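Local coordinates for protein tyrosinase (Burkholderia thailandensis, PDB 5ZRD) that probably hydroxylates monophenols and oxidises the resulting catechols at a paired copper centre, as tyrosinases (monophenol monooxygenases) do, at residues Y250-N255 against G268-V273; T424-V429 against V485-L490; K444-V449 against R504-H509; Y459-K464 against S491-D496. All coordinates share one frame; numbering follows the deposited sequence.

In the fold
Interaction 1 lies in the copper-binding domain: the V273 side chain is about 10 Å from a copper ion and about 5 Å from that of the copper ligand H277. It touches interaction 2 where G268 O probably accepts a hydrogen bond from K426 NZ at 2.4 Å. The other three contacts are built on two sheets that pack on each other, interaction 4 adding the loop 491-496. F488 CD2 of interaction 2 meets A445 CB of interaction 3 at 3.7 Å, and the centres of interactions 2 and 4 are 9 Å apart. Interactions 3 and 4 share a sheet through the neighbouring strands 441-450 and 456-466. Strand 456-466 ends next to L467, which lines the pocket of the oxygen atom found at the copper site.

Interaction 1: Y250-N255 against G268-V273; sequences YTVFSN and GLVTPV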
loop_
_atom_site.group_PDB
_atom_site.type_symbol
_atom_site.label_atom_id
_atom_site.label_comp_id
_atom_site.label_asym_id
_atom_site.label_seq_id
_atom_site.Cartn_x
_atom_site.Cartn_y
_atom_site.Cartn_z
ATOM N N TYR A 250 31.654 -24.935 -4.530
ATOM C CA TYR A 250 30.769 -24.304 -5.469
ATOM C C TYR A 250 30.085 -23.085 -4.827
ATOM O O TYR A 250 29.938 -22.058 -5.457
ATOM C CB TYR A 250 29.708 -25.268 -6.007
ATOM C CG TYR A 250 28.736 -24.546 -6.899
ATOM C CD1 TYR A 250 29.110 -24.121 -8.158
ATOM C CD2 TYR A 250 27.479 -24.181 -6.444
ATOM C CE1 TYR A 250 28.260 -23.367 -8.961
ATOM C CE2 TYR A 250 26.619 -23.425 -7.226
ATOM C CZ TYR A 250 27.011 -23.019 -8.490
ATOM O OH TYR A 250 26.150 -22.295 -9.256
ATOM N N THR A 251 29.678 -23.184 -3.586
ATOM C CA THR A 251 28.998 -22.037 -2.973
ATOM C C THR A 251 29.855 -20.766 -3.120
ATOM O O THR A 251 29.340 -19.755 -3.599
ATOM C CB THR A 251 28.571 -22.332 -1.534
ATOM O OG1 THR A 251 27.728 -23.488 -1.545
ATOM C CG2 THR A 251 27.811 -21.181 -0.917
ATOM N N VAL A 252 31.148 -20.804 -2.799
ATOM C CA VAL A 252 31.902 -19.576 -2.753
ATOM C C VAL A 252 32.527 -19.298 -4.116
ATOM O O VAL A 252 32.905 -18.151 -4.390
ATOM C CB VAL A 252 32.945 -19.588 -1.630
ATOM C CG1 VAL A 252 32.256 -19.803 -0.302
ATOM C CG2 VAL A 252 34.065 -20.594 -1.849
ATOM N N PHE A 253 32.597 -20.334 -4.966
ATOM C CA PHE A 253 32.963 -20.129 -6.337
ATOM C C PHE A 253 31.884 -19.308 -7.050
ATOM O O PHE A 253 32.194 -18.504 -7.935
ATOM C CB PHE A 253 33.159 -21.448 -7.089
ATOM C CG PHE A 253 33.425 -21.302 -8.568
ATOM C CD1 PHE A 253 34.653 -20.860 -9.017
ATOM C CD2 PHE A 253 32.423 -21.516 -9.496
ATOM C CE1 PHE A 253 34.902 -20.716 -10.376
ATOM C CE2 PHE A 253 32.649 -21.354 -10.857
ATOM C CZ PHE A 253 33.895 -20.959 -11.299
ATOM N N SER A 254 30.628 -19.523 -6.660
ATOM C CA SER A 254 29.509 -19.110 -7.466
ATOM C C SER A 254 29.288 -17.595 -7.427
ATOM O O SER A 254 28.776 -17.088 -8.392
ATOM C CB SER A 254 28.255 -19.825 -7.065
ATOM O OG SER A 254 27.799 -19.360 -5.807
ATOM N N ASN A 255 29.606 -16.875 -6.357
ATOM C CA ASN A 255 29.005 -15.530 -6.225
ATOM C C ASN A 255 29.709 -14.681 -5.158
ATOM O O ASN A 255 30.339 -15.204 -4.256
ATOM C CB ASN A 255 27.508 -15.629 -5.920
ATOM C CG ASN A 255 27.168 -15.992 -4.489
ATOM O OD1 ASN A 255 26.982 -15.097 -3.661
ATOM N ND2 ASN A 255 27.009 -17.286 -4.194
ATOM N N GLY A 268 42.821 -16.618 4.469
ATOM C CA GLY A 268 43.043 -16.511 3.034
ATOM C C GLY A 268 41.907 -15.781 2.347
ATOM O O GLY A 268 40.988 -15.259 3.015
ATOM N N LEU A 269 41.953 -15.799 1.017
ATOM C CA LEU A 269 41.055 -15.048 0.167
ATOM C C LEU A 269 40.556 -15.971 -0.926
ATOM O O LEU A 269 41.362 -16.463 -1.703
ATOM C CB LEU A 269 41.806 -13.880 -0.486
ATOM C CG LEU A 269 41.880 -12.600 0.343
ATOM C CD1 LEU A 269 42.547 -11.470 -0.432
ATOM C CD2 LEU A 269 40.506 -12.167 0.802
ATOM N N VAL A 270 39.250 -16.187 -1.006
ATOM C CA VAL A 270 38.707 -16.845 -2.190
ATOM C C VAL A 270 38.096 -15.789 -3.122
ATOM O O VAL A 270 37.587 -14.760 -2.692
ATOM C CB VAL A 270 37.710 -17.962 -1.846
ATOM C CG1 VAL A 270 38.247 -18.883 -0.769
ATOM C CG2 VAL A 270 36.375 -17.430 -1.447
ATOM N N THR A 271 38.164 -16.086 -4.408
ATOM C CA THR A 271 37.615 -15.250 -5.439
ATOM C C THR A 271 36.572 -16.047 -6.229
ATOM O O THR A 271 36.926 -17.028 -6.853
ATOM C CB THR A 271 38.686 -14.768 -6.423
ATOM O OG1 THR A 271 39.601 -13.983 -5.669
ATOM C CG2 THR A 271 38.101 -13.949 -7.558
ATOM N N PRO A 272 35.319 -15.593 -6.226
ATOM C CA PRO A 272 34.268 -16.176 -7.016
ATOM C C PRO A 272 34.429 -15.815 -8.497
ATOM O O PRO A 272 35.002 -14.764 -8.853
ATOM C CB PRO A 272 32.975 -15.569 -6.467
ATOM C CG PRO A 272 33.398 -14.201 -5.952
ATOM C CD PRO A 272 34.872 -14.320 -5.654
ATOM N N VAL A 273 33.920 -16.674 -9.363
ATOM C CA VAL A 273 34.007 -16.373 -10.778
ATOM C C VAL A 273 33.252 -15.071 -11.079
ATOM O O VAL A 273 33.571 -14.388 -12.040
ATOM C CB VAL A 273 33.486 -17.516 -11.669
ATOM C CG1 VAL A 273 32.006 -17.793 -11.486
ATOM C CG2 VAL A 273 33.794 -17.210 -13.126
#
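A single main-chain hydrogen bond ties the short helix 250-254 to the loop 268-273. V273 N donates to F253 O at 2.9 Å, in the carbonyl plane, with an N-H...O angle of 152°. Around it P272 is pressed against backbone oxygens: its CB sits 3.3 Å from V252 O, and its CG lies 3.6 Å from N255 O.

Two apolar contacts flank this hydrogen bond. F253 has CG anti to the backbone N (chi1 175°), which carries the tip of its ring to V273, with CZ 3.5 Å from V273 CB. V273 CG1, between the backbone N and the carbonyl carbon, lies over the ring face in a CH-pi contact. V252 CG2 meets V270 CG2 at 3.9 Å, the two side chains crossing at about a right angle.

S254 and N255 are linked through their side chains. S254 OG donates to T251 O at 2.7 Å from above the carbonyl plane and accepts from N255 ND2, while N255 caps helix 256-265.

The loop then runs straight into helix 274-285, which carries the copper ligands H277 and H281. F253 also stacks on W330 of helix 315-334, and V252 and V270 both pack on W262 of helix 256-265.

Interaction 2: T424-V429 against V485-L490; sequences TKKLTV and VAHFPL
Strands 426-429 and 485-489 run antiparallel, their axes 4.6 Å apart and their directions at 159°, with L427-F488 and V429-A486 as hydrogen-bonded pairs. The straightest of the four bonds is L427 N to F488 O, 2.8 Å long with 174° at the hydrogen. A fifth, longer one, L490 N to K425 O, carries the pairing past P489.

On the face holding K426, T428 and H487, the threonine and the imidazole stand side by side. T428 OG1, beside its own backbone N, lies at the ring edge and makes a hydrogen bond of 3.3 Å to H487 ND1. The far ring nitrogen, NE2, is bonded to S260 O, so the imidazole is held at both ends. K426 NZ is 5.3 Å from H487 ND1 and bonds to G268 O, N266 O and N263 O; its charge may make protonation of the histidine less easy.

The opposite face is apolar. V429 CG2 touches the edge of the F488 ring at CE2, 3.7 Å away, and L490 folds back so that its CG is 4.2 Å from L427 CB.

Strand 426-430 is the middle of a three-stranded antiparallel sheet completed by strand 531-534. Its apolar face packs on the sheet of strands 441-450, 456-466 and 502-509, two sheets face to face as in a beta sandwich.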
loop_
_atom_site.group_PDB
_atom_site.type_symbol
_atom_site.label_atom_id
_atom_site.label_comp_id
_atom_site.label_asym_id
_atom_site.label_seq_id
_atom_site.Cartn_x
_atom_site.Cartn_y
_atom_site.Cartn_z
ATOM N N THR A 424 51.396 -11.953 4.540
ATOM C CA THR A 424 50.456 -13.009 4.248
ATOM C C THR A 424 49.058 -12.664 4.787
ATOM O O THR A 424 48.168 -13.532 4.771
ATOM C CB THR A 424 50.903 -14.325 4.900
ATOM O OG1 THR A 424 50.801 -14.153 6.314
ATOM C CG2 THR A 424 52.306 -14.741 4.506
ATOM N N LYS A 425 48.881 -11.425 5.276
ATOM C CA LYS A 425 47.671 -11.000 5.995
ATOM C C LYS A 425 46.646 -10.398 5.019
ATOM O O LYS A 425 46.949 -10.146 3.829
ATOM C CB LYS A 425 48.003 -9.929 7.037
ATOM C CG LYS A 425 48.837 -10.405 8.200
ATOM C CD LYS A 425 49.375 -9.317 9.115
ATOM C CE LYS A 425 49.454 -9.793 10.550
ATOM N NZ LYS A 425 50.211 -8.865 11.421
ATOM N N LYS A 426 45.434 -10.140 5.532
ATOM C CA LYS A 426 44.439 -9.538 4.698
ATOM C C LYS A 426 43.842 -8.314 5.377
ATOM O O LYS A 426 43.773 -8.261 6.580
ATOM C CB LYS A 426 43.391 -10.569 4.274
ATOM C CG LYS A 426 42.345 -10.973 5.294
ATOM C CD LYS A 426 41.316 -11.949 4.711
ATOM C CE LYS A 426 40.942 -13.007 5.715
ATOM N NZ LYS A 426 40.309 -14.188 5.088
ATOM N N LEU A 427 43.409 -7.368 4.539
ATOM C CA LEU A 427 42.748 -6.131 4.966
ATOM C C LEU A 427 41.233 -6.291 4.815
ATOM O O LEU A 427 40.757 -6.618 3.731
ATOM C CB LEU A 427 43.227 -4.976 4.075
ATOM C CG LEU A 427 42.733 -3.593 4.492
ATOM C CD1 LEU A 427 43.354 -3.149 5.809
ATOM C CD2 LEU A 427 43.032 -2.553 3.421
ATOM N N THR A 428 40.483 -6.012 5.872
ATOM C CA THR A 428 39.062 -5.964 5.783
ATOM C C THR A 428 38.650 -4.485 5.849
ATOM O O THR A 428 39.020 -3.766 6.765
ATOM C CB THR A 428 38.400 -6.799 6.895
ATOM O OG1 THR A 428 38.799 -8.177 6.872
ATOM C CG2 THR A 428 36.888 -6.742 6.814
ATOM N N VAL A 429 37.884 -4.056 4.866
ATOM C CA VAL A 429 37.384 -2.703 4.794
ATOM C C VAL A 429 35.881 -2.744 5.069
ATOM O O VAL A 429 35.151 -3.444 4.379
ATOM C CB VAL A 429 37.664 -2.014 3.440
ATOM C CG1 VAL A 429 37.227 -0.551 3.469
ATOM C CG2 VAL A 429 39.130 -2.110 3.043
ATOM N N VAL A 485 31.513 -4.247 2.654
ATOM C CA VAL A 485 32.565 -5.078 3.248
ATOM C C VAL A 485 33.432 -5.611 2.106
ATOM O O VAL A 485 32.918 -6.134 1.168
ATOM C CB VAL A 485 31.993 -6.198 4.139
ATOM C CG1 VAL A 485 30.771 -6.821 3.525
ATOM C CG2 VAL A 485 33.026 -7.257 4.443
ATOM N N ALA A 486 34.736 -5.388 2.169
ATOM C CA ALA A 486 35.625 -5.755 1.082
ATOM C C ALA A 486 36.929 -6.263 1.691
ATOM O O ALA A 486 37.368 -5.704 2.689
ATOM C CB ALA A 486 35.871 -4.571 0.177
ATOM N N HIS A 487 37.515 -7.314 1.116
ATOM C CA HIS A 487 38.788 -7.804 1.589
ATOM C C HIS A 487 39.857 -7.606 0.514
ATOM O O HIS A 487 39.560 -7.680 -0.677
ATOM C CB HIS A 487 38.738 -9.287 1.941
ATOM C CG HIS A 487 37.589 -9.668 2.795
ATOM N ND1 HIS A 487 37.661 -9.644 4.174
ATOM C CD2 HIS A 487 36.348 -10.087 2.478
ATOM C CE1 HIS A 487 36.499 -10.063 4.667
ATOM N NE2 HIS A 487 35.683 -10.321 3.641
ATOM N N PHE A 488 41.103 -7.394 0.958
ATOM C CA PHE A 488 42.216 -7.197 0.028
ATOM C C PHE A 488 43.430 -7.910 0.593
ATOM O O PHE A 488 43.638 -7.894 1.794
ATOM C CB PHE A 488 42.519 -5.717 -0.218
ATOM C CG PHE A 488 41.364 -4.901 -0.753
ATOM C CD1 PHE A 488 41.144 -4.769 -2.114
ATOM C CD2 PHE A 488 40.507 -4.243 0.101
ATOM C CE1 PHE A 488 40.099 -4.005 -2.603
ATOM C CE2 PHE A 488 39.444 -3.496 -0.389
ATOM C CZ PHE A 488 39.231 -3.387 -1.740
ATOM N N PRO A 489 44.188 -8.576 -0.279
ATOM C CA PRO A 489 45.494 -9.045 0.171
ATOM C C PRO A 489 46.391 -7.846 0.519
ATOM O O PRO A 489 46.246 -6.763 -0.050
ATOM C CB PRO A 489 46.036 -9.849 -1.021
ATOM C CG PRO A 489 45.433 -9.138 -2.215
ATOM C CD PRO A 489 44.051 -8.752 -1.728
ATOM N N LEU A 490 47.293 -8.068 1.455
ATOM C CA LEU A 490 48.397 -7.132 1.788
ATOM C C LEU A 490 49.731 -7.668 1.236
ATOM O O LEU A 490 50.798 -7.195 1.616
ATOM C CB LEU A 490 48.439 -6.959 3.313
ATOM C CG LEU A 490 47.285 -6.139 3.900
ATOM C CD1 LEU A 490 47.067 -6.453 5.364
ATOM C CD2 LEU A 490 47.535 -4.652 3.716
#

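Interaction 3: K444-V449 against R504-H509; sequences KAYASV and RVEFIH
Strands 441-450 and 502-509 are antiparallel neighbours in a mixed four-stranded sheet, and this contact is part of their ladder. K444-E506 and Y446-R504 are hydrogen-bonded pairs; E506 N to K444 O is the shortest bond, at 2.8 Å. Between them A445 and V505 form the non-hydrogen-bonded pair.

The tight part is the face bearing K444, Y446, R504 and E506. E506 runs extended beside K444, so that its OE1 is 3.5 Å from K444 CD. The lysine end goes elsewhere: NZ bonds to Y289 O and G291 O, staying 4.4 Å from E506 OE1, beyond a salt bridge. I508 CD1 adds an apolar touch on K444 CD at 3.9 Å. Y446 OH comes 3.2 Å from E506 OE1, with G291 O as its stronger partner.

On the other face A445 CB and V505 CG1 barely touch, 4.4 Å apart; F488 and V429 of the second sheet cover this side.

R504 forms the more exposed edge of the tight face. A bend at chi3 (-108°) turns its guanidinium back over the tyrosine, where a salt bridge to E458 and a bond to D292 O anchor it. The two flat groups stack, 11° from parallel, with R504 NH2 over the ring face, 3.6 Å from Y446 CG.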
loop_
_atom_site.group_PDB
_atom_site.type_symbol
_atom_site.label_atom_id
_atom_site.label_comp_id
_atom_site.label_asym_id
_atom_site.label_seq_id
_atom_site.Cartn_x
_atom_site.Cartn_y
_atom_site.Cartn_z
ATOM N N LYS A 444 39.121 0.694 -4.755
ATOM C CA LYS A 444 40.553 0.474 -4.978
ATOM C C LYS A 444 41.259 0.742 -3.650
ATOM O O LYS A 444 40.988 1.754 -3.022
ATOM C CB LYS A 444 41.068 1.402 -6.080
ATOM C CG LYS A 444 40.763 0.951 -7.498
ATOM C CD LYS A 444 41.399 1.829 -8.532
ATOM C CE LYS A 444 42.634 1.209 -9.144
ATOM N NZ LYS A 444 43.212 2.073 -10.200
ATOM N N ALA A 445 42.057 -0.194 -3.157
ATOM C CA ALA A 445 42.627 -0.044 -1.814
ATOM C C ALA A 445 44.121 0.263 -1.930
ATOM O O ALA A 445 44.802 -0.295 -2.781
ATOM C CB ALA A 445 42.365 -1.276 -0.983
ATOM N N TYR A 446 44.594 1.160 -1.065
ATOM C CA TYR A 446 45.993 1.574 -1.009
ATOM C C TYR A 446 46.506 1.563 0.437
ATOM O O TYR A 446 45.782 1.825 1.406
ATOM C CB TYR A 446 46.171 2.980 -1.590
ATOM C CG TYR A 446 45.778 3.084 -3.032
ATOM C CD1 TYR A 446 46.678 2.818 -4.045
ATOM C CD2 TYR A 446 44.478 3.379 -3.392
ATOM C CE1 TYR A 446 46.313 2.890 -5.385
ATOM C CE2 TYR A 446 44.092 3.451 -4.723
ATOM C CZ TYR A 446 45.009 3.206 -5.727
ATOM O OH TYR A 446 44.624 3.266 -7.037
ATOM N N ALA A 447 47.793 1.296 0.565
ATOM C CA ALA A 447 48.503 1.485 1.837
ATOM C C ALA A 447 49.698 2.432 1.602
ATOM O O ALA A 447 50.493 2.270 0.643
ATOM C CB ALA A 447 48.926 0.140 2.406
ATOM N N SER A 448 49.809 3.453 2.431
ATOM C CA SER A 448 50.993 4.299 2.336
ATOM C C SER A 448 51.771 4.274 3.663
ATOM O O SER A 448 51.173 4.274 4.766
ATOM C CB SER A 448 50.642 5.692 1.912
ATOM O OG SER A 448 49.853 6.304 2.902
ATOM N N VAL A 449 53.101 4.185 3.518
ATOM C CA VAL A 449 54.009 4.201 4.647
ATOM C C VAL A 449 55.070 5.290 4.426
ATOM O O VAL A 449 55.733 5.368 3.394
ATOM C CB VAL A 449 54.611 2.813 4.967
ATOM C CG1 VAL A 449 54.284 1.742 3.939
ATOM C CG2 VAL A 449 56.100 2.867 5.254
ATOM N N ARG A 504 43.710 3.629 2.689
ATOM C CA ARG A 504 42.592 4.380 2.139
ATOM C C ARG A 504 41.943 3.557 1.017
ATOM O O ARG A 504 42.578 2.691 0.423
ATOM C CB ARG A 504 43.089 5.738 1.621
ATOM C CG ARG A 504 43.988 5.599 0.407
ATOM C CD ARG A 504 44.715 6.883 0.055
ATOM N NE ARG A 504 44.151 7.439 -1.152
ATOM C CZ ARG A 504 44.611 7.201 -2.372
ATOM N NH1 ARG A 504 43.869 7.517 -3.422
ATOM N NH2 ARG A 504 45.798 6.643 -2.531
ATOM N N VAL A 505 40.688 3.872 0.705
ATOM C CA VAL A 505 40.025 3.299 -0.453
ATOM C C VAL A 505 39.615 4.454 -1.369
ATOM O O VAL A 505 39.082 5.410 -0.913
ATOM C CB VAL A 505 38.789 2.466 -0.066
ATOM C CG1 VAL A 505 39.155 1.231 0.721
ATOM C CG2 VAL A 505 37.771 3.292 0.698
ATOM N N GLU A 506 39.865 4.311 -2.651
ATOM C CA GLU A 506 39.382 5.198 -3.703
ATOM C C GLU A 506 38.111 4.547 -4.266
ATOM O O GLU A 506 38.155 3.391 -4.707
ATOM C CB GLU A 506 40.486 5.349 -4.763
ATOM C CG GLU A 506 40.079 6.005 -6.078
ATOM C CD GLU A 506 41.023 5.817 -7.270
ATOM O OE1 GLU A 506 41.990 5.013 -7.153
ATOM O OE2 GLU A 506 40.777 6.458 -8.338
ATOM N N PHE A 507 36.983 5.252 -4.196
ATOM C CA PHE A 507 35.773 4.842 -4.902
ATOM C C PHE A 507 35.741 5.437 -6.309
ATOM O O PHE A 507 36.036 6.620 -6.508
ATOM C CB PHE A 507 34.526 5.279 -4.149
ATOM C CG PHE A 507 34.315 4.524 -2.874
ATOM C CD1 PHE A 507 34.860 4.980 -1.693
ATOM C CD2 PHE A 507 33.589 3.345 -2.867
ATOM C CE1 PHE A 507 34.662 4.269 -0.519
ATOM C CE2 PHE A 507 33.386 2.640 -1.691
ATOM C CZ PHE A 507 33.921 3.106 -0.518
ATOM N N ILE A 508 35.413 4.608 -7.285
ATOM C CA ILE A 508 35.124 5.106 -8.605
ATOM C C ILE A 508 33.660 4.770 -8.898
ATOM O O ILE A 508 33.303 3.588 -8.935
ATOM C CB ILE A 508 36.082 4.499 -9.644
ATOM C CG1 ILE A 508 37.554 4.733 -9.274
ATOM C CG2 ILE A 508 35.759 5.023 -11.035
ATOM C CD1 ILE A 508 38.527 3.944 -10.136
ATOM N N HIS A 509 32.834 5.789 -9.100
ATOM C CA HIS A 509 31.407 5.574 -9.098
ATOM C C HIS A 509 30.737 6.388 -10.211
ATOM O O HIS A 509 31.363 7.203 -10.870
ATOM C CB HIS A 509 30.850 5.896 -7.724
ATOM C CG HIS A 509 31.166 7.277 -7.308
ATOM N ND1 HIS A 509 30.301 8.316 -7.550
ATOM C CD2 HIS A 509 32.266 7.803 -6.727
ATOM C CE1 HIS A 509 30.838 9.435 -7.095
ATOM N NE2 HIS A 509 32.051 9.150 -6.589
#

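Interaction 4: Y459-K464 against S491-D496; sequences YYLGHK and SAMPAD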
loop_
_atom_site.group_PDB
_atom_site.type_symbol
_atom_site.label_atom_id
_atom_site.label_comp_id
_atom_site.label_asym_id
_atom_site.label_seq_id
_atom_site.Cartn_x
_atom_site.Cartn_y
_atom_site.Cartn_z
ATOM N N TYR A 459 51.426 1.488 -1.588
ATOM C CA TYR A 459 51.209 0.135 -2.076
ATOM C C TYR A 459 49.772 0.022 -2.610
ATOM O O TYR A 459 48.808 0.397 -1.931
ATOM C CB TYR A 459 51.567 -0.862 -0.971
ATOM C CG TYR A 459 53.028 -0.846 -0.593
ATOM C CD1 TYR A 459 53.938 -1.650 -1.255
ATOM C CD2 TYR A 459 53.501 0.000 0.396
ATOM C CE1 TYR A 459 55.281 -1.636 -0.924
ATOM C CE2 TYR A 459 54.845 0.053 0.721
ATOM C CZ TYR A 459 55.737 -0.778 0.067
ATOM O OH TYR A 459 57.061 -0.761 0.398
ATOM N N TYR A 460 49.639 -0.464 -3.842
ATOM C CA TYR A 460 48.336 -0.720 -4.431
ATOM C C TYR A 460 47.911 -2.127 -4.031
ATOM O O TYR A 460 48.593 -3.057 -4.382
ATOM C CB TYR A 460 48.353 -0.511 -5.951
ATOM C CG TYR A 460 47.025 -0.817 -6.596
ATOM C CD1 TYR A 460 45.840 -0.341 -6.057
ATOM C CD2 TYR A 460 46.951 -1.659 -7.698
ATOM C CE1 TYR A 460 44.616 -0.673 -6.614
ATOM C CE2 TYR A 460 45.740 -1.973 -8.286
ATOM C CZ TYR A 460 44.565 -1.495 -7.733
ATOM O OH TYR A 460 43.381 -1.815 -8.335
ATOM N N LEU A 461 46.821 -2.267 -3.272
ATOM C CA LEU A 461 46.413 -3.606 -2.736
ATOM C C LEU A 461 45.416 -4.329 -3.656
ATOM O O LEU A 461 45.221 -5.527 -3.510
ATOM C CB LEU A 461 45.786 -3.377 -1.372
ATOM C CG LEU A 461 46.650 -2.588 -0.384
ATOM C CD1 LEU A 461 45.961 -2.478 0.962
ATOM C CD2 LEU A 461 48.018 -3.236 -0.223
ATOM N N GLY A 462 44.755 -3.598 -4.557
ATOM C CA GLY A 462 43.865 -4.197 -5.538
ATOM C C GLY A 462 42.543 -3.453 -5.682
ATOM O O GLY A 462 42.371 -2.380 -5.104
ATOM N N HIS A 463 41.645 -4.026 -6.511
ATOM C CA HIS A 463 40.314 -3.494 -6.801
ATOM C C HIS A 463 39.213 -4.517 -6.429
ATOM O O HIS A 463 39.441 -5.706 -6.281
ATOM C CB HIS A 463 40.210 -3.090 -8.267
ATOM C CG HIS A 463 40.169 -4.264 -9.198
ATOM N ND1 HIS A 463 41.299 -4.768 -9.806
ATOM C CD2 HIS A 463 39.149 -5.057 -9.586
ATOM C CE1 HIS A 463 40.968 -5.806 -10.557
ATOM N NE2 HIS A 463 39.658 -6.008 -10.433
ATOM N N LYS A 464 38.011 -3.994 -6.263
ATOM C CA LYS A 464 36.796 -4.750 -6.145
ATOM C C LYS A 464 35.727 -4.015 -6.951
ATOM O O LYS A 464 35.459 -2.854 -6.703
ATOM C CB LYS A 464 36.351 -4.877 -4.690
ATOM C CG LYS A 464 35.051 -5.647 -4.436
ATOM C CD LYS A 464 34.679 -5.562 -2.965
ATOM C CE LYS A 464 33.351 -6.192 -2.596
ATOM N NZ LYS A 464 33.523 -7.645 -2.397
ATOM N N SER A 491 49.673 -8.583 0.266
ATOM C CA SER A 491 50.844 -9.248 -0.303
ATOM C C SER A 491 51.692 -8.289 -1.152
ATOM O O SER A 491 52.758 -8.681 -1.561
ATOM C CB SER A 491 50.424 -10.435 -1.132
ATOM O OG SER A 491 49.486 -10.024 -2.108
ATOM N N ALA A 492 51.196 -7.100 -1.508
ATOM C CA ALA A 492 52.056 -6.158 -2.189
ATOM C C ALA A 492 53.073 -5.599 -1.184
ATOM O O ALA A 492 54.037 -5.026 -1.614
ATOM C CB ALA A 492 51.275 -5.031 -2.845
ATOM N N MET A 493 52.895 -5.779 0.126
ATOM C CA MET A 493 53.781 -5.051 1.027
ATOM C C MET A 493 54.654 -5.977 1.881
ATOM O O MET A 493 54.324 -7.120 2.181
ATOM C CB MET A 493 53.076 -3.999 1.893
ATOM C CG MET A 493 51.795 -4.366 2.581
ATOM S SD MET A 493 50.813 -2.865 3.033
ATOM C CE MET A 493 51.990 -1.859 3.937
ATOM N N PRO A 494 55.842 -5.453 2.236
ATOM C CA PRO A 494 56.737 -6.102 3.183
ATOM C C PRO A 494 55.999 -6.339 4.505
ATOM O O PRO A 494 55.243 -5.483 4.956
ATOM C CB PRO A 494 57.891 -5.103 3.361
ATOM C CG PRO A 494 57.893 -4.327 2.071
ATOM C CD PRO A 494 56.414 -4.153 1.798
ATOM N N ALA A 495 56.188 -7.520 5.079
ATOM C CA ALA A 495 55.368 -7.955 6.196
ATOM C C ALA A 495 55.498 -6.971 7.363
ATOM O O ALA A 495 54.509 -6.651 8.029
ATOM C CB ALA A 495 55.764 -9.338 6.595
ATOM N N ASP A 496 56.709 -6.489 7.593
ATOM C CA ASP A 496 56.992 -5.634 8.710
ATOM C C ASP A 496 56.474 -4.223 8.501
ATOM O O ASP A 496 56.378 -3.463 9.443
ATOM C CB ASP A 496 58.483 -5.651 9.040
ATOM C CG ASP A 496 59.385 -5.319 7.825
ATOM O OD1 ASP A 496 59.469 -6.135 6.859
ATOM O OD2 ASP A 496 60.040 -4.254 7.857
#
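The Y459 ring, on strand 456-466 at the edge of the mixed four-stranded sheet within this chain, takes M493 CB on one face, 4.0 Å from Y459 CG, in a CH-pi contact 14° off the ring normal. A492 O approaches CD1 of the ring obliquely at 3.4 Å, and P494 CD lies 3.7 Å from the hydroxyl oxygen OH, the proline crossing the tyrosine at about a right angle. M493 SD stands obliquely to the same ring, 5.3 Å from its centroid, which makes this a Met-aromatic contact as well.

The next residue along the strand, Y460, has its CB pointing away from the loop; its ring meets that of Y446 in the neighbouring strand, planes at about 35°, and its OH bonds to Y289 OH. L461 and G462 both pair with A445 of that strand, a beta bulge.

The loop 491-496 grips this strand by side chains and carbonyls. A492 CB rests 3.7 Å from Y460 O. M493 holds CG in the crowded position between N and the carbonyl carbon (chi1 46°), which sends the chain inward past A447 and A501, with the bend at chi3 setting the methyl. Further along, M493 SD meets L461 CD2 at 4.3 Å.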